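Local atomic coordinates of 5' nucleotidase family protein (Staphylococcus aureus subsp. aureus, PDB entry 4Q7F), a protein that is of unknown function but belongs to the 5' nucleotidase family, pairing a two-metal calcineurin-like phosphoesterase domain with a 5'-nucleotidase C-terminal domain. Residues A[18-29]-A[62-73]; A[267-275]-A[287-295]. All coordinates share one frame; numbering follows the deposited sequence.

Contact 1 (A[18-29]-A[62-73]); sequences SNIAFYVVSDVH and YDQSFKIDNGDF. With MN (manganese (II) ion), chain C; MG (magnesium ion), chain B.
Both Asp-27 (chi1 -57°) and Asp-72 (chi1 -84°) turn CG beside their own backbone N, and this rotation makes the two carboxylates converge until Asp-27 OD2 lies 3.0 Å from Asp-72 OD2. The manganese ion explains the approach of two acceptors: it is held by Asp-27 OD2 and Asp-72 OD2, each at 2.2 Å, and by His-29 NE2 at 2.3 Å. Asp-72 CB also sits over one face of the His-29 imidazole, offset toward its rim, in a CH-pi contact. The same Asp-72 OD2 reaches the magnesium ion at 2.3 Å, and water 2 bridges the metals as well. His-249 completes the protein ligands of manganese; Asn-109, His-207 and His-247 those of magnesium.

Asp-27, His-29 and Asp-72 lie in the loops just after the parallel neighbours 19-25 and 65-69, which with helix 48-59 form a beta-alpha-beta unit. Backbone bonds alternate from Ala-21 N to Gln-64 O as far as Asn-70 N to Val-25 O. Pairing then continues into the loops, where Asp-27 N bonds Gly-71 O and His-29 N bonds Asp-72 O. Asp-69 OD1 accepts from Gly-71 N in an Asx turn, its carboxylate also held by Tyr-97, and water 1 takes the N-H of Val-28.

At the opposite end, Asp-63 N meets Asn-19 OD1 in the carbonyl plane (2.8 Å, 174° at hydrogen), while Asn-19 N reaches Asp-63 OD2 from above the carboxylate plane. Ala-21 CB lies 3.9 Å from the centroid of the Tyr-62 ring, over its face. Phe-22 and Phe-66 run side by side with little ring overlap.

Because one carboxylate oxygen of Asp-72 is shared by two cations, the pairing of the two loops that positions it probably influences the spacing of both ions.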
loop_
_atom_site.group_PDB
_atom_site.type_symbol
_atom_site.label_atom_id
_atom_site.label_comp_id
_atom_site.label_asym_id
_atom_site.label_seq_id
_atom_site.Cartn_x
_atom_site.Cartn_y
_atom_site.Cartn_z
ATOM N N SER A 18 -22.286 1.579 31.645
ATOM C CA SER A 18 -22.402 0.774 30.398
ATOM C C SER A 18 -21.254 1.120 29.450
ATOM O O SER A 18 -20.629 2.178 29.577
ATOM C CB SER A 18 -23.743 1.022 29.735
ATOM O OG SER A 18 -23.952 2.410 29.574
ATOM N N ASN A 19 -20.977 0.247 28.493
ATOM C CA ASN A 19 -19.845 0.495 27.612
ATOM C C ASN A 19 -20.026 -0.001 26.184
ATOM O O ASN A 19 -21.014 -0.665 25.858
ATOM C CB ASN A 19 -18.599 -0.112 28.245
ATOM C CG ASN A 19 -18.687 -1.618 28.384
ATOM O OD1 ASN A 19 -19.281 -2.302 27.552
ATOM N ND2 ASN A 19 -18.044 -2.145 29.409
ATOM N N ILE A 20 -19.046 0.325 25.341
ATOM C CA ILE A 20 -19.091 -0.054 23.956
ATOM C C ILE A 20 -17.693 -0.108 23.415
ATOM O O ILE A 20 -16.884 0.822 23.609
ATOM C CB ILE A 20 -19.969 0.919 23.132
ATOM C CG1 ILE A 20 -19.973 0.519 21.647
ATOM C CG2 ILE A 20 -19.509 2.361 23.333
ATOM C CD1 ILE A 20 -20.807 1.426 20.770
ATOM N N ALA A 21 -17.393 -1.205 22.737
ATOM C CA ALA A 21 -16.065 -1.371 22.176
ATOM C C ALA A 21 -16.069 -1.301 20.675
ATOM O O ALA A 21 -16.952 -1.863 20.009
ATOM C CB ALA A 21 -15.455 -2.691 22.637
ATOM N N PHE A 22 -15.050 -0.611 20.156
ATOM C CA PHE A 22 -14.817 -0.467 18.743
ATOM C C PHE A 22 -13.567 -1.217 18.362
ATOM O O PHE A 22 -12.504 -0.945 18.886
ATOM C CB PHE A 22 -14.638 1.007 18.374
ATOM C CG PHE A 22 -15.890 1.815 18.482
ATOM C CD1 PHE A 22 -16.227 2.438 19.667
ATOM C CD2 PHE A 22 -16.727 1.974 17.380
ATOM C CE1 PHE A 22 -17.372 3.205 19.759
ATOM C CE2 PHE A 22 -17.869 2.736 17.466
ATOM C CZ PHE A 22 -18.203 3.346 18.658
ATOM N N TYR A 23 -13.719 -2.182 17.464
ATOM C CA TYR A 23 -12.614 -2.983 16.954
ATOM C C TYR A 23 -12.350 -2.642 15.500
ATOM O O TYR A 23 -13.277 -2.606 14.669
ATOM C CB TYR A 23 -12.975 -4.468 17.005
ATOM C CG TYR A 23 -13.142 -4.987 18.381
ATOM C CD1 TYR A 23 -12.035 -5.441 19.097
ATOM C CD2 TYR A 23 -14.402 -5.035 18.992
ATOM C CE1 TYR A 23 -12.160 -5.923 20.369
ATOM C CE2 TYR A 23 -14.544 -5.532 20.266
ATOM C CZ TYR A 23 -13.421 -5.970 20.949
ATOM O OH TYR A 23 -13.526 -6.442 22.202
ATOM N N VAL A 24 -11.086 -2.463 15.162
ATOM C CA VAL A 24 -10.759 -2.129 13.812
ATOM C C VAL A 24 -9.548 -2.877 13.295
ATOM O O VAL A 24 -8.581 -3.081 14.017
ATOM C CB VAL A 24 -10.558 -0.591 13.637
ATOM C CG1 VAL A 24 -9.590 -0.038 14.672
ATOM C CG2 VAL A 24 -10.082 -0.255 12.217
ATOM N N VAL A 25 -9.676 -3.343 12.052
ATOM C CA VAL A 25 -8.568 -3.897 11.285
ATOM C C VAL A 25 -8.378 -2.913 10.136
ATOM O O VAL A 25 -9.336 -2.229 9.697
ATOM C CB VAL A 25 -8.795 -5.331 10.771
ATOM C CG1 VAL A 25 -8.765 -6.302 11.931
ATOM C CG2 VAL A 25 -10.099 -5.467 9.993
ATOM N N SER A 26 -7.142 -2.787 9.675
ATOM C CA SER A 26 -6.845 -1.889 8.571
ATOM C C SER A 26 -5.740 -2.493 7.748
ATOM O O SER A 26 -4.888 -3.221 8.273
ATOM C CB SER A 26 -6.403 -0.505 9.070
ATOM O OG SER A 26 -6.278 0.431 8.003
ATOM N N ASP A 27 -5.771 -2.204 6.451
ATOM C CA ASP A 27 -4.755 -2.688 5.534
ATOM C C ASP A 27 -4.521 -4.198 5.652
ATOM O O ASP A 27 -3.394 -4.672 5.752
ATOM C CB ASP A 27 -3.465 -1.871 5.729
ATOM C CG ASP A 27 -3.686 -0.359 5.548
ATOM O OD1 ASP A 27 -4.169 0.335 6.479
ATOM O OD2 ASP A 27 -3.278 0.182 4.493
ATOM N N VAL A 28 -5.624 -4.949 5.683
ATOM C CA VAL A 28 -5.569 -6.391 5.738
ATOM C C VAL A 28 -4.916 -6.927 4.466
ATOM O O VAL A 28 -4.167 -7.934 4.496
ATOM C CB VAL A 28 -6.954 -6.975 5.951
ATOM C CG1 VAL A 28 -6.876 -8.497 5.949
ATOM C CG2 VAL A 28 -7.472 -6.442 7.278
ATOM N N HIS A 29 -5.201 -6.225 3.367
ATOM C CA HIS A 29 -4.581 -6.455 2.071
ATOM C C HIS A 29 -4.751 -7.841 1.491
ATOM O O HIS A 29 -3.867 -8.343 0.799
ATOM C CB HIS A 29 -3.094 -6.067 2.116
ATOM C CG HIS A 29 -2.844 -4.604 1.915
ATOM N ND1 HIS A 29 -3.105 -3.976 0.722
ATOM C CD2 HIS A 29 -2.296 -3.664 2.722
ATOM C CE1 HIS A 29 -2.748 -2.705 0.802
ATOM N NE2 HIS A 29 -2.259 -2.489 2.008
ATOM N N TYR A 62 -17.864 -6.904 26.630
ATOM C CA TYR A 62 -18.478 -5.580 26.539
ATOM C C TYR A 62 -19.975 -5.654 26.333
ATOM O O TYR A 62 -20.485 -6.672 25.887
ATOM C CB TYR A 62 -17.789 -4.792 25.442
ATOM C CG TYR A 62 -16.319 -4.639 25.733
ATOM C CD1 TYR A 62 -15.888 -3.797 26.736
ATOM C CD2 TYR A 62 -15.366 -5.369 25.037
ATOM C CE1 TYR A 62 -14.540 -3.655 27.030
ATOM C CE2 TYR A 62 -14.011 -5.239 25.325
ATOM C CZ TYR A 62 -13.610 -4.371 26.321
ATOM O OH TYR A 62 -12.282 -4.237 26.615
ATOM N N ASP A 63 -20.680 -4.587 26.683
ATOM C CA ASP A 63 -22.145 -4.551 26.547
ATOM C C ASP A 63 -22.557 -4.607 25.072
ATOM O O ASP A 63 -23.558 -5.212 24.724
ATOM C CB ASP A 63 -22.713 -3.297 27.203
ATOM C CG ASP A 63 -22.459 -3.249 28.709
ATOM O OD1 ASP A 63 -22.249 -4.303 29.346
ATOM O OD2 ASP A 63 -22.490 -2.146 29.257
ATOM N N GLN A 64 -21.768 -3.954 24.217
ATOM C CA GLN A 64 -21.997 -3.955 22.783
ATOM C C GLN A 64 -20.701 -3.542 22.126
ATOM O O GLN A 64 -19.836 -2.949 22.769
ATOM C CB GLN A 64 -23.146 -3.026 22.366
ATOM C CG GLN A 64 -22.997 -1.580 22.776
ATOM C CD GLN A 64 -24.253 -0.788 22.476
ATOM O OE1 GLN A 64 -24.809 -0.869 21.379
ATOM N NE2 GLN A 64 -24.702 -0.024 23.435
ATOM N N SER A 65 -20.576 -3.895 20.856
ATOM C CA SER A 65 -19.364 -3.630 20.112
ATOM C C SER A 65 -19.604 -3.577 18.626
ATOM O O SER A 65 -20.547 -4.206 18.107
ATOM C CB SER A 65 -18.350 -4.732 20.384
ATOM O OG SER A 65 -18.788 -5.963 19.832
ATOM N N PHE A 66 -18.690 -2.860 17.957
ATOM C CA PHE A 66 -18.685 -2.668 16.526
ATOM C C PHE A 66 -17.345 -3.125 15.934
ATOM O O PHE A 66 -16.287 -3.023 16.574
ATOM C CB PHE A 66 -18.962 -1.199 16.163
ATOM C CG PHE A 66 -20.397 -0.816 16.302
ATOM C CD1 PHE A 66 -20.953 -0.603 17.552
ATOM C CD2 PHE A 66 -21.198 -0.657 15.173
ATOM C CE1 PHE A 66 -22.279 -0.244 17.680
ATOM C CE2 PHE A 66 -22.528 -0.311 15.298
ATOM C CZ PHE A 66 -23.074 -0.106 16.556
ATOM N N LYS A 67 -17.439 -3.636 14.711
ATOM C CA LYS A 67 -16.318 -4.198 13.962
ATOM C C LYS A 67 -16.178 -3.438 12.632
ATOM O O LYS A 67 -17.132 -3.318 11.834
ATOM C CB LYS A 67 -16.562 -5.706 13.828
ATOM C CG LYS A 67 -15.490 -6.513 13.151
ATOM C CD LYS A 67 -15.444 -7.969 13.647
ATOM C CE LYS A 67 -16.733 -8.744 13.487
ATOM N NZ LYS A 67 -16.507 -10.211 13.630
ATOM N N ILE A 68 -14.962 -2.930 12.404
ATOM C CA ILE A 68 -14.645 -2.051 11.291
ATOM C C ILE A 68 -13.434 -2.468 10.475
ATOM O O ILE A 68 -12.445 -2.931 11.032
ATOM C CB ILE A 68 -14.290 -0.657 11.870
ATOM C CG1 ILE A 68 -15.436 -0.152 12.748
ATOM C CG2 ILE A 68 -13.905 0.340 10.770
ATOM C CD1 ILE A 68 -15.144 1.084 13.565
ATOM N N ASP A 69 -13.561 -2.379 9.158
ATOM C CA ASP A 69 -12.410 -2.535 8.239
ATOM C C ASP A 69 -12.086 -1.145 7.706
ATOM O O ASP A 69 -12.941 -0.479 7.122
ATOM C CB ASP A 69 -12.648 -3.508 7.092
ATOM C CG ASP A 69 -11.412 -3.619 6.187
ATOM O OD1 ASP A 69 -11.214 -2.678 5.396
ATOM O OD2 ASP A 69 -10.642 -4.621 6.287
ATOM N N ASN A 70 -10.848 -0.703 7.868
ATOM C CA ASN A 70 -10.488 0.667 7.481
ATOM C C ASN A 70 -9.726 0.817 6.170
ATOM O O ASN A 70 -8.889 1.754 6.010
ATOM C CB ASN A 70 -9.725 1.364 8.629
ATOM C CG ASN A 70 -9.594 2.876 8.412
ATOM O OD1 ASN A 70 -10.558 3.548 7.995
ATOM N ND2 ASN A 70 -8.411 3.419 8.680
ATOM N N GLY A 71 -9.996 -0.071 5.207
ATOM C CA GLY A 71 -9.398 0.080 3.874
ATOM C C GLY A 71 -8.207 -0.778 3.500
ATOM O O GLY A 71 -7.520 -1.335 4.350
ATOM N N ASP A 72 -7.963 -0.851 2.197
ATOM C CA ASP A 72 -6.875 -1.657 1.633
ATOM C C ASP A 72 -7.138 -3.107 1.931
ATOM O O ASP A 72 -6.295 -3.812 2.510
ATOM C CB ASP A 72 -5.482 -1.206 2.107
ATOM C CG ASP A 72 -4.931 -0.039 1.282
ATOM O OD1 ASP A 72 -5.667 0.485 0.407
ATOM O OD2 ASP A 72 -3.767 0.359 1.518
ATOM N N PHE A 73 -8.311 -3.551 1.506
ATOM C CA PHE A 73 -8.742 -4.919 1.714
ATOM C C PHE A 73 -8.892 -5.724 0.429
ATOM O O PHE A 73 -8.989 -6.945 0.467
ATOM C CB PHE A 73 -10.100 -4.955 2.443
ATOM C CG PHE A 73 -11.259 -4.403 1.642
ATOM C CD1 PHE A 73 -12.005 -5.228 0.812
ATOM C CD2 PHE A 73 -11.607 -3.071 1.730
ATOM C CE1 PHE A 73 -13.054 -4.730 0.090
ATOM C CE2 PHE A 73 -12.675 -2.571 1.028
ATOM C CZ PHE A 73 -13.396 -3.399 0.194
HETATM MN MN MN C . -2.101 -0.349 2.718
HETATM MG MG MG B . -3.285 2.590 1.601
HETATM O O HOH W 1 -8.284 -3.998 5.303
HETATM O O HOH W 2 -1.231 1.659 2.139
HETATM O O HOH W 3 -0.402 -0.445 0.969
#

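Contact 2 (A[267-275]-A[287-295]); sequences RGTTVGRVV and ESCELLPVI
Val-275 O is gripped by two successive N-H groups, Glu-287 N at 2.7 Å and Ser-288 N at 3.3 Å, both arriving from the same face of its carbonyl plane. This is a classic beta bulge in the antiparallel hairpin of strands 270-278 and 284-293. Past the bulge the pairing is regular: Arg-273 and Glu-290 exchange two backbone bonds, as do Val-271 and Leu-292, and Val-294 N closes the series on Thr-269 O from above the carbonyl plane.

Arg-273 makes the largest side-chain contribution. Its chain leaves CG opposite the backbone N and bends at chi3 (74°), which lays one face of the guanidinium over Leu-292 CD2. Glu-290 runs alongside, and NH2 of Arg-273 lies 3.2 Å from OE2 of Glu-290. That oxygen lies well out of the guanidinium plane, so the salt bridge rests on charge alone, with no N-H aimed at it. Asp-58 on helix 48-59 is the second anionic partner, at NH1.

On the other face of the hairpin, Leu-291 CD2 packs on Gly-272 CA and Val-274 CG2 on Cys-289 SG, against strands 251-256 and 259-264.

Water 4 ties the polar edge together: it lies in the guanidinium plane, accepting from Arg-273 NE and Ser-288 OG and donating to Arg-273 O and Glu-290 OE1.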
loop_
_atom_site.group_PDB
_atom_site.type_symbol
_atom_site.label_atom_id
_atom_site.label_comp_id
_atom_site.label_asym_id
_atom_site.label_seq_id
_atom_site.Cartn_x
_atom_site.Cartn_y
_atom_site.Cartn_z
ATOM N N ARG A 267 -2.012 -6.414 7.574
ATOM C CA ARG A 267 -2.056 -7.881 7.452
ATOM C C ARG A 267 -2.589 -8.659 8.660
ATOM O O ARG A 267 -2.281 -9.852 8.842
ATOM C CB ARG A 267 -0.704 -8.436 7.044
ATOM C CG ARG A 267 -0.129 -7.774 5.830
ATOM C CD ARG A 267 1.119 -8.484 5.362
ATOM N NE ARG A 267 1.652 -7.846 4.170
ATOM C CZ ARG A 267 2.718 -8.278 3.493
ATOM N NH1 ARG A 267 3.392 -9.346 3.894
ATOM N NH2 ARG A 267 3.117 -7.625 2.424
ATOM N N GLY A 268 -3.377 -7.980 9.488
ATOM C CA GLY A 268 -4.010 -8.621 10.645
ATOM C C GLY A 268 -3.066 -9.133 11.732
ATOM O O GLY A 268 -3.332 -10.132 12.311
ATOM N N THR A 269 -1.940 -8.455 11.961
ATOM C CA THR A 269 -1.025 -8.841 13.022
ATOM C C THR A 269 -1.473 -8.178 14.322
ATOM O O THR A 269 -1.054 -8.585 15.407
ATOM C CB THR A 269 0.418 -8.406 12.722
ATOM O OG1 THR A 269 0.450 -6.995 12.554
ATOM C CG2 THR A 269 0.918 -9.053 11.449
ATOM N N THR A 270 -2.326 -7.150 14.200
ATOM C CA THR A 270 -2.882 -6.448 15.370
ATOM C C THR A 270 -4.336 -6.025 15.063
ATOM O O THR A 270 -4.792 -6.108 13.918
ATOM C CB THR A 270 -2.035 -5.218 15.793
ATOM O OG1 THR A 270 -1.974 -4.279 14.720
ATOM C CG2 THR A 270 -0.604 -5.609 16.132
ATOM N N VAL A 271 -5.058 -5.672 16.117
ATOM C CA VAL A 271 -6.427 -5.220 16.069
ATOM C C VAL A 271 -6.527 -4.022 17.000
ATOM O O VAL A 271 -6.055 -4.105 18.122
ATOM C CB VAL A 271 -7.379 -6.294 16.624
ATOM C CG1 VAL A 271 -8.778 -5.723 16.749
ATOM C CG2 VAL A 271 -7.360 -7.530 15.745
ATOM N N GLY A 272 -7.116 -2.917 16.542
ATOM C CA GLY A 272 -7.279 -1.735 17.379
ATOM C C GLY A 272 -8.555 -1.892 18.176
ATOM O O GLY A 272 -9.562 -2.347 17.631
ATOM N N ARG A 273 -8.509 -1.551 19.464
ATOM C CA ARG A 273 -9.706 -1.622 20.319
ATOM C C ARG A 273 -9.822 -0.323 21.092
ATOM O O ARG A 273 -8.882 0.080 21.769
ATOM C CB ARG A 273 -9.658 -2.781 21.300
ATOM C CG ARG A 273 -10.941 -2.932 22.115
ATOM C CD ARG A 273 -10.818 -4.013 23.168
ATOM N NE ARG A 273 -9.983 -3.605 24.309
ATOM C CZ ARG A 273 -9.484 -4.442 25.215
ATOM N NH1 ARG A 273 -9.704 -5.748 25.134
ATOM N NH2 ARG A 273 -8.769 -3.979 26.228
ATOM N N VAL A 274 -10.957 0.351 20.938
ATOM C CA VAL A 274 -11.224 1.566 21.675
ATOM C C VAL A 274 -12.505 1.320 22.426
ATOM O O VAL A 274 -13.495 0.923 21.822
ATOM C CB VAL A 274 -11.374 2.772 20.747
ATOM C CG1 VAL A 274 -11.789 4.003 21.538
ATOM C CG2 VAL A 274 -10.054 3.027 20.026
ATOM N N VAL A 275 -12.479 1.539 23.741
ATOM C CA VAL A 275 -13.636 1.339 24.575
ATOM C C VAL A 275 -14.106 2.666 25.135
ATOM O O VAL A 275 -13.309 3.493 25.618
ATOM C CB VAL A 275 -13.344 0.398 25.769
ATOM C CG1 VAL A 275 -14.603 0.184 26.605
ATOM C CG2 VAL A 275 -12.785 -0.929 25.287
ATOM N N GLU A 287 -12.471 5.149 27.640
ATOM C CA GLU A 287 -11.966 4.380 28.754
ATOM C C GLU A 287 -10.592 3.848 28.399
ATOM O O GLU A 287 -9.651 4.014 29.156
ATOM C CB GLU A 287 -12.922 3.234 29.085
ATOM C CG GLU A 287 -12.377 2.207 30.058
ATOM C CD GLU A 287 -13.425 1.191 30.485
ATOM O OE1 GLU A 287 -14.474 1.607 31.013
ATOM O OE2 GLU A 287 -13.181 -0.023 30.330
ATOM N N SER A 288 -10.477 3.223 27.232
ATOM C CA SER A 288 -9.212 2.650 26.788
ATOM C C SER A 288 -9.042 2.718 25.270
ATOM O O SER A 288 -10.014 2.795 24.518
ATOM C CB SER A 288 -9.113 1.187 27.247
ATOM O OG SER A 288 -10.121 0.403 26.641
ATOM N N CYS A 289 -7.784 2.671 24.839
ATOM C CA CYS A 289 -7.416 2.721 23.429
ATOM C C CYS A 289 -6.081 1.976 23.260
ATOM O O CYS A 289 -5.025 2.469 23.693
ATOM C CB CYS A 289 -7.292 4.176 22.998
ATOM S SG CYS A 289 -6.540 4.410 21.381
ATOM N N GLU A 290 -6.118 0.804 22.622
ATOM C CA GLU A 290 -4.921 -0.012 22.517
ATOM C C GLU A 290 -4.952 -0.927 21.319
ATOM O O GLU A 290 -5.954 -0.989 20.604
ATOM C CB GLU A 290 -4.789 -0.842 23.793
ATOM C CG GLU A 290 -5.857 -1.910 23.976
ATOM C CD GLU A 290 -6.038 -2.328 25.429
ATOM O OE1 GLU A 290 -6.622 -1.542 26.216
ATOM O OE2 GLU A 290 -5.633 -3.461 25.775
ATOM N N LEU A 291 -3.838 -1.615 21.088
ATOM C CA LEU A 291 -3.751 -2.594 20.020
ATOM C C LEU A 291 -3.695 -3.917 20.700
ATOM O O LEU A 291 -2.947 -4.088 21.639
ATOM C CB LEU A 291 -2.484 -2.435 19.170
ATOM C CG LEU A 291 -2.286 -1.118 18.429
ATOM C CD1 LEU A 291 -0.987 -1.193 17.607
ATOM C CD2 LEU A 291 -3.475 -0.766 17.543
ATOM N N LEU A 292 -4.509 -4.853 20.242
ATOM C CA LEU A 292 -4.514 -6.176 20.780
ATOM C C LEU A 292 -3.633 -7.028 19.880
ATOM O O LEU A 292 -3.794 -6.979 18.662
ATOM C CB LEU A 292 -5.922 -6.740 20.720
ATOM C CG LEU A 292 -7.026 -5.975 21.422
ATOM C CD1 LEU A 292 -8.326 -6.745 21.254
ATOM C CD2 LEU A 292 -6.724 -5.777 22.902
ATOM N N PRO A 293 -2.694 -7.812 20.463
ATOM C CA PRO A 293 -1.875 -8.655 19.594
ATOM C C PRO A 293 -2.687 -9.793 18.983
ATOM O O PRO A 293 -3.596 -10.325 19.619
ATOM C CB PRO A 293 -0.784 -9.203 20.539
ATOM C CG PRO A 293 -1.324 -9.037 21.921
ATOM C CD PRO A 293 -2.285 -7.879 21.879
ATOM N N VAL A 294 -2.418 -10.128 17.729
ATOM C CA VAL A 294 -3.095 -11.270 17.133
ATOM C C VAL A 294 -2.226 -12.497 17.420
ATOM O O VAL A 294 -1.079 -12.563 16.989
ATOM C CB VAL A 294 -3.357 -11.089 15.642
ATOM C CG1 VAL A 294 -3.837 -12.392 15.019
ATOM C CG2 VAL A 294 -4.387 -9.978 15.434
ATOM N N ILE A 295 -2.779 -13.455 18.151
ATOM C CA ILE A 295 -2.036 -14.642 18.545
ATOM C C ILE A 295 -2.801 -15.915 18.246
ATOM O O ILE A 295 -4.013 -15.906 18.098
ATOM C CB ILE A 295 -1.688 -14.621 20.062
ATOM C CG1 ILE A 295 -2.969 -14.592 20.918
ATOM C CG2 ILE A 295 -0.787 -13.435 20.387
ATOM C CD1 ILE A 295 -2.724 -14.468 22.402
HETATM O O HOH W 4 -9.027 -0.735 24.685
#

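Contacts 1 and 2 are consecutive parts of one five-stranded mixed sheet in the phosphoesterase domain, their centres 9 Å apart. Along the chain they come in series, 18-29 with 62-73 closing well before 267-275 with 287-295 opens. Strand 19-25 is the shared strand between them: strand 65-69 runs parallel on one flank and strand 270-278 antiparallel on the other, where Phe-22 N probably bonds Val-274 O (2.7 Å). Helix 48-59 packs on side chains from both contacts, and the opposite face meets the six-stranded sheet. The later hairpin thus extends the sheet on the flank of strand 19-25, whose following loop supplies metal ligands, and Arg-267 N probably bonds Asp-27 O next to the manganese site.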